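Local coordinates for protein NAD_Gly3P_dh, NAD-dependent glycerol-3-phosphate dehydrogenase (Streptosporangium roseum, PDB 5OCM) that binds NADP(H) and acts as an imine reductase, probably passing hydride from the cofactor to carbon–nitrogen double bonds, at residues T4-L18 with A53-V67. Sequence-based numbering, arbitrary orientation.
Sequences TDVTVLGLGLMGQAL and ARDAAEASPLVVVCV. With NAP (NADP nicotinamide-adenine-dinucleotide phosphate), chain G.
In the Rossmann fold that holds NADP, strand 6-9 runs parallel to strand 62-65 and leads through Gly10 and the N-cap Gly12 into helix 13-24, whose Gly15 completes the GxGxxG motif. Thr7 N bonds Leu62 O, Thr7 O takes Val64 N, and Leu9 N and O pair with Val64 O and Cys66 N. On the face carrying Thr7 and Leu9, helix 53-58 packs roughly antiparallel to the strand (153°). With Thr7 OG1 anti to its own carbonyl carbon (chi1 -71°), the hydroxyl reaches the helix backbone and donates to Ala56 O at 2.7 Å, from above the carbonyl plane; Ala59 N reaches that oxygen from the opposite face. Ser60 OG lies 2.7 Å from Thr7 OG1 and bonds Thr4 OG1, also at 2.7 Å. A valine in place of Thr7 would probably leave Ala56 O without its second donor and break this hydroxyl chain. Leu9 straddles helix and strand, CD2 on Ala56 CB (3.7 Å), CD1 on Val63 CG1. At the cofactor end, Leu13 N and Met14 N donate to its diphosphate, and one water joins Gly15 N, Cys66 O and NAP O2N. On the face carrying Val8 and Val64, Leu18 CD1 approaches Val64 CG1 and, just past the strand, lies 3.6 Å from Cys66 CB, beside Ile119 of strand 113-120, while strands 29-32 and 88-91 flank the pair.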
loop_
_atom_site.group_PDB
_atom_site.type_symbol
_atom_site.label_atom_id
_atom_site.label_comp_id
_atom_site.label_asym_id
_atom_site.label_seq_id
_atom_site.Cartn_x
_atom_site.Cartn_y
_atom_site.Cartn_z
ATOM N N THR A 4 36.865 -19.193 1.532
ATOM C CA THR A 4 35.976 -18.230 2.107
ATOM C C THR A 4 34.684 -18.922 2.502
ATOM O O THR A 4 34.470 -20.054 2.193
ATOM C CB THR A 4 35.736 -17.031 1.144
ATOM O OG1 THR A 4 35.405 -17.488 -0.176
ATOM C CG2 THR A 4 36.967 -16.149 1.031
ATOM N N ASP A 5 33.831 -18.211 3.212
ATOM C CA ASP A 5 32.574 -18.756 3.731
ATOM C C ASP A 5 31.426 -18.630 2.730
ATOM O O ASP A 5 30.534 -19.464 2.713
ATOM C CB ASP A 5 32.183 -18.009 5.022
ATOM C CG ASP A 5 33.221 -18.136 6.110
ATOM O OD1 ASP A 5 33.707 -19.222 6.341
ATOM O OD2 ASP A 5 33.563 -17.131 6.719
ATOM N N VAL A 6 31.453 -17.555 1.924
ATOM C CA VAL A 6 30.372 -17.246 1.012
ATOM C C VAL A 6 30.912 -16.514 -0.211
ATOM O O VAL A 6 31.828 -15.729 -0.104
ATOM C CB VAL A 6 29.216 -16.487 1.742
ATOM C CG1 VAL A 6 29.685 -15.190 2.222
ATOM C CG2 VAL A 6 28.036 -16.263 0.816
ATOM N N THR A 7 30.388 -16.860 -1.376
ATOM C CA THR A 7 30.653 -16.217 -2.661
ATOM C C THR A 7 29.386 -15.478 -3.144
ATOM O O THR A 7 28.289 -16.020 -3.032
ATOM C CB THR A 7 31.101 -17.247 -3.708
ATOM O OG1 THR A 7 32.438 -17.694 -3.346
ATOM C CG2 THR A 7 31.137 -16.641 -5.103
ATOM N N VAL A 8 29.562 -14.241 -3.640
ATOM C CA VAL A 8 28.533 -13.521 -4.308
ATOM C C VAL A 8 28.940 -13.338 -5.784
ATOM O O VAL A 8 30.034 -12.786 -6.091
ATOM C CB VAL A 8 28.251 -12.146 -3.674
ATOM C CG1 VAL A 8 27.172 -11.389 -4.460
ATOM C CG2 VAL A 8 27.849 -12.332 -2.208
ATOM N N LEU A 9 28.089 -13.843 -6.688
ATOM C CA LEU A 9 28.214 -13.620 -8.116
ATOM C C LEU A 9 27.182 -12.594 -8.547
ATOM O O LEU A 9 25.985 -12.847 -8.435
ATOM C CB LEU A 9 27.976 -14.913 -8.889
ATOM C CG LEU A 9 28.770 -16.131 -8.436
ATOM C CD1 LEU A 9 28.385 -17.375 -9.234
ATOM C CD2 LEU A 9 30.271 -15.897 -8.551
ATOM N N GLY A 10 27.667 -11.458 -9.032
ATOM C CA GLY A 10 26.848 -10.351 -9.486
ATOM C C GLY A 10 26.955 -9.194 -8.517
ATOM O O GLY A 10 26.547 -9.317 -7.359
ATOM N N LEU A 11 27.542 -8.098 -8.980
ATOM C CA LEU A 11 27.829 -6.934 -8.153
ATOM C C LEU A 11 27.179 -5.690 -8.718
ATOM O O LEU A 11 27.810 -4.627 -8.800
ATOM C CB LEU A 11 29.325 -6.735 -7.991
ATOM C CG LEU A 11 30.058 -7.868 -7.353
ATOM C CD1 LEU A 11 31.561 -7.556 -7.295
ATOM C CD2 LEU A 11 29.531 -8.285 -5.961
ATOM N N GLY A 12 25.893 -5.814 -8.997
ATOM C CA GLY A 12 25.043 -4.631 -9.234
ATOM C C GLY A 12 24.734 -3.929 -7.948
ATOM O O GLY A 12 25.360 -4.174 -6.917
ATOM N N LEU A 13 23.758 -3.013 -7.974
ATOM C CA LEU A 13 23.371 -2.298 -6.753
ATOM C C LEU A 13 23.030 -3.299 -5.646
ATOM O O LEU A 13 23.391 -3.109 -4.495
ATOM C CB LEU A 13 22.123 -1.441 -7.014
ATOM C CG LEU A 13 22.319 -0.294 -7.985
ATOM C CD1 LEU A 13 21.027 0.517 -8.032
ATOM C CD2 LEU A 13 23.442 0.663 -7.582
ATOM N N MET A 14 22.333 -4.380 -5.995
ATOM C CA MET A 14 21.916 -5.316 -4.971
ATOM C C MET A 14 23.026 -6.278 -4.565
ATOM O O MET A 14 23.270 -6.516 -3.377
ATOM C CB MET A 14 20.644 -6.049 -5.390
ATOM C CG MET A 14 20.156 -7.029 -4.355
ATOM S SD MET A 14 19.886 -6.409 -2.648
ATOM C CE MET A 14 18.339 -5.542 -2.960
ATOM N N GLY A 15 23.709 -6.854 -5.551
ATOM C CA GLY A 15 24.856 -7.709 -5.231
ATOM C C GLY A 15 25.891 -7.047 -4.360
ATOM O O GLY A 15 26.459 -7.677 -3.473
ATOM N N GLN A 16 26.151 -5.786 -4.588
ATOM C CA GLN A 16 27.090 -5.052 -3.734
ATOM C C GLN A 16 26.624 -5.027 -2.285
ATOM O O GLN A 16 27.454 -5.180 -1.357
ATOM C CB GLN A 16 27.292 -3.585 -4.222
ATOM C CG GLN A 16 27.738 -3.488 -5.599
ATOM C CD GLN A 16 28.692 -2.613 -5.967
ATOM O OE1 GLN A 16 29.784 -3.067 -6.269
ATOM N NE2 GLN A 16 28.426 -1.331 -5.787
ATOM N N ALA A 17 25.318 -4.812 -2.079
ATOM C CA ALA A 17 24.750 -4.769 -0.740
ATOM C C ALA A 17 24.799 -6.170 -0.086
ATOM O O ALA A 17 25.055 -6.305 1.111
ATOM C CB ALA A 17 23.318 -4.259 -0.767
ATOM N N LEU A 18 24.533 -7.211 -0.870
ATOM C CA LEU A 18 24.594 -8.564 -0.324
ATOM C C LEU A 18 26.018 -8.864 0.190
ATOM O O LEU A 18 26.209 -9.319 1.343
ATOM C CB LEU A 18 24.200 -9.586 -1.383
ATOM C CG LEU A 18 22.816 -9.550 -2.005
ATOM C CD1 LEU A 18 22.700 -10.582 -3.104
ATOM C CD2 LEU A 18 21.727 -9.747 -0.953
ATOM N N ALA A 53 34.211 -16.291 -12.616
ATOM C CA ALA A 53 33.090 -16.858 -11.903
ATOM C C ALA A 53 33.437 -18.243 -11.396
ATOM O O ALA A 53 33.045 -18.631 -10.322
ATOM C CB ALA A 53 31.861 -16.924 -12.805
ATOM N N ARG A 54 34.189 -19.011 -12.213
ATOM C CA ARG A 54 34.558 -20.354 -11.772
ATOM C C ARG A 54 35.442 -20.311 -10.514
ATOM O O ARG A 54 35.223 -21.064 -9.578
ATOM C CB ARG A 54 35.317 -21.048 -12.929
ATOM C CG ARG A 54 35.723 -22.492 -12.679
ATOM C CD ARG A 54 36.828 -22.893 -13.712
ATOM N NE ARG A 54 36.638 -24.264 -14.092
ATOM C CZ ARG A 54 37.173 -25.308 -13.479
ATOM N NH1 ARG A 54 36.914 -26.528 -13.935
ATOM N NH2 ARG A 54 38.001 -25.143 -12.431
ATOM N N ASP A 55 36.440 -19.427 -10.503
ATOM C CA ASP A 55 37.300 -19.274 -9.318
ATOM C C ASP A 55 36.465 -18.846 -8.080
ATOM O O ASP A 55 36.683 -19.289 -6.949
ATOM C CB ASP A 55 38.340 -18.174 -9.558
ATOM C CG ASP A 55 39.537 -18.610 -10.449
ATOM O OD1 ASP A 55 39.647 -19.822 -10.790
ATOM O OD2 ASP A 55 40.334 -17.704 -10.729
ATOM N N ALA A 56 35.503 -17.952 -8.307
ATOM C CA ALA A 56 34.670 -17.466 -7.215
ATOM C C ALA A 56 33.827 -18.587 -6.621
ATOM O O ALA A 56 33.767 -18.771 -5.393
ATOM C CB ALA A 56 33.830 -16.334 -7.696
ATOM N N ALA A 57 33.227 -19.396 -7.499
ATOM C CA ALA A 57 32.401 -20.495 -7.080
ATOM C C ALA A 57 33.199 -21.540 -6.290
ATOM O O ALA A 57 32.707 -22.057 -5.275
ATOM C CB ALA A 57 31.694 -21.131 -8.259
ATOM N N GLU A 58 34.448 -21.749 -6.707
ATOM C CA GLU A 58 35.297 -22.748 -6.070
ATOM C C GLU A 58 35.738 -22.352 -4.682
ATOM O O GLU A 58 36.175 -23.205 -3.933
ATOM C CB GLU A 58 36.606 -23.004 -6.895
ATOM C CG GLU A 58 36.433 -23.893 -8.081
ATOM C CD GLU A 58 37.710 -24.086 -8.895
ATOM O OE1 GLU A 58 38.657 -23.245 -8.876
ATOM O OE2 GLU A 58 37.716 -25.115 -9.588
ATOM N N ALA A 59 35.631 -21.066 -4.325
ATOM C CA ALA A 59 36.192 -20.563 -3.065
ATOM C C ALA A 59 35.349 -20.855 -1.825
ATOM O O ALA A 59 35.894 -20.841 -0.706
ATOM C CB ALA A 59 36.422 -19.088 -3.194
ATOM N N SER A 60 34.044 -21.111 -1.998
ATOM C CA SER A 60 33.142 -21.160 -0.858
ATOM C C SER A 60 32.169 -22.327 -0.888
ATOM O O SER A 60 31.777 -22.771 -1.962
ATOM C CB SER A 60 32.283 -19.857 -0.773
ATOM O OG SER A 60 33.098 -18.686 -0.935
ATOM N N PRO A 61 31.684 -22.754 0.278
ATOM C CA PRO A 61 30.632 -23.786 0.302
ATOM C C PRO A 61 29.228 -23.257 0.036
ATOM O O PRO A 61 28.316 -24.076 -0.132
ATOM C CB PRO A 61 30.686 -24.309 1.745
ATOM C CG PRO A 61 31.249 -23.182 2.532
ATOM C CD PRO A 61 32.207 -22.473 1.625
ATOM N N LEU A 62 29.052 -21.946 0.014
ATOM C CA LEU A 62 27.748 -21.287 -0.187
ATOM C C LEU A 62 27.971 -20.242 -1.277
ATOM O O LEU A 62 28.839 -19.368 -1.130
ATOM C CB LEU A 62 27.272 -20.632 1.092
ATOM C CG LEU A 62 25.939 -19.940 1.080
ATOM C CD1 LEU A 62 24.856 -20.939 0.920
ATOM C CD2 LEU A 62 25.645 -19.134 2.312
ATOM N N VAL A 63 27.209 -20.345 -2.365
ATOM C CA VAL A 63 27.376 -19.487 -3.521
ATOM C C VAL A 63 26.045 -18.810 -3.818
ATOM O O VAL A 63 25.037 -19.466 -4.078
ATOM C CB VAL A 63 27.796 -20.263 -4.772
ATOM C CG1 VAL A 63 27.970 -19.308 -5.980
ATOM C CG2 VAL A 63 29.064 -21.053 -4.505
ATOM N N VAL A 64 26.067 -17.486 -3.772
ATOM C CA VAL A 64 24.854 -16.664 -3.911
ATOM C C VAL A 64 24.953 -15.950 -5.275
ATOM O O VAL A 64 25.965 -15.308 -5.556
ATOM C CB VAL A 64 24.790 -15.628 -2.820
ATOM C CG1 VAL A 64 23.568 -14.705 -3.002
ATOM C CG2 VAL A 64 24.716 -16.343 -1.475
ATOM N N VAL A 65 23.889 -16.025 -6.092
ATOM C CA VAL A 65 23.892 -15.330 -7.356
ATOM C C VAL A 65 22.809 -14.261 -7.334
ATOM O O VAL A 65 21.646 -14.552 -6.968
ATOM C CB VAL A 65 23.752 -16.264 -8.597
ATOM C CG1 VAL A 65 22.788 -17.348 -8.451
ATOM C CG2 VAL A 65 23.610 -15.504 -9.893
ATOM N N CYS A 66 23.155 -13.076 -7.823
ATOM C CA CYS A 66 22.186 -11.957 -7.891
ATOM C C CYS A 66 22.503 -11.131 -9.113
ATOM O O CYS A 66 23.252 -10.175 -9.057
ATOM C CB CYS A 66 22.201 -11.161 -6.627
ATOM S SG CYS A 66 20.883 -9.897 -6.597
ATOM N N VAL A 67 21.994 -11.603 -10.260
ATOM C CA VAL A 67 22.205 -10.938 -11.557
ATOM C C VAL A 67 20.864 -10.423 -12.073
ATOM O O VAL A 67 19.873 -10.379 -11.316
ATOM C CB VAL A 67 22.988 -11.819 -12.556
ATOM C CG1 VAL A 67 24.405 -12.029 -12.034
ATOM C CG2 VAL A 67 22.261 -13.156 -12.821
HETATM P PA NAP G . 21.824 -4.142 -11.612
HETATM O O1A NAP G . 22.447 -2.983 -10.835
HETATM O O2A NAP G . 21.333 -3.690 -12.910
HETATM O O5B NAP G . 22.854 -5.400 -11.781
HETATM C C5B NAP G . 22.628 -6.369 -12.799
HETATM C C4B NAP G . 23.719 -7.383 -12.553
HETATM O O4B NAP G . 23.564 -8.527 -13.374
HETATM C C3B NAP G . 25.168 -6.849 -12.786
HETATM O O3B NAP G . 26.092 -7.392 -11.815
HETATM C C2B NAP G . 25.458 -7.403 -14.197
HETATM O O2B NAP G . 26.853 -7.457 -14.548
HETATM C C1B NAP G . 24.800 -8.753 -14.099
HETATM N N9A NAP G . 24.528 -9.367 -15.385
HETATM C C8A NAP G . 23.623 -9.025 -16.307
HETATM N N7A NAP G . 23.665 -9.838 -17.353
HETATM C C5A NAP G . 24.642 -10.728 -17.091
HETATM C C6A NAP G . 25.211 -11.874 -17.779
HETATM N N6A NAP G . 24.719 -12.242 -19.026
HETATM N N1A NAP G . 26.276 -12.494 -17.227
HETATM C C2A NAP G . 26.769 -12.144 -16.019
HETATM N N3A NAP G . 26.282 -11.114 -15.297
HETATM C C4A NAP G . 25.235 -10.420 -15.808
HETATM O O3 NAP G . 20.576 -4.811 -10.911
HETATM P PN NAP G . 20.382 -4.922 -9.283
HETATM O O1N NAP G . 19.542 -3.801 -8.824
HETATM O O2N NAP G . 21.683 -5.397 -8.615
HETATM O O5D NAP G . 19.357 -6.166 -9.399
HETATM C C5D NAP G . 19.896 -7.490 -9.457
HETATM C C4D NAP G . 18.748 -8.442 -9.192
HETATM O O4D NAP G . 18.229 -8.174 -7.820
HETATM C C3D NAP G . 17.626 -8.273 -10.237
HETATM O O3D NAP G . 17.038 -9.546 -10.562
HETATM C C2D NAP G . 16.643 -7.395 -9.445
HETATM O O2D NAP G . 15.272 -7.442 -9.869
HETATM C C1D NAP G . 16.859 -7.943 -8.009
HETATM N N1N NAP G . 16.452 -7.019 -6.969
HETATM C C2N NAP G . 16.962 -5.806 -6.899
HETATM C C3N NAP G . 16.540 -4.902 -5.905
HETATM C C7N NAP G . 17.018 -3.503 -5.814
HETATM O O7N NAP G . 16.430 -2.795 -4.968
HETATM N N7N NAP G . 17.972 -3.071 -6.592
HETATM C C4N NAP G . 15.610 -5.327 -4.942
HETATM C C5N NAP G . 15.183 -6.650 -4.995
HETATM C C6N NAP G . 15.631 -7.460 -6.024
HETATM P P2B NAP G . 27.560 -6.158 -15.172
HETATM O O1X NAP G . 27.904 -5.292 -14.005
HETATM O O2X NAP G . 28.674 -6.816 -15.912
HETATM O O3X NAP G . 26.568 -5.634 -16.213
HETATM O O HOH W 1 23.507 -7.295 -8.427
#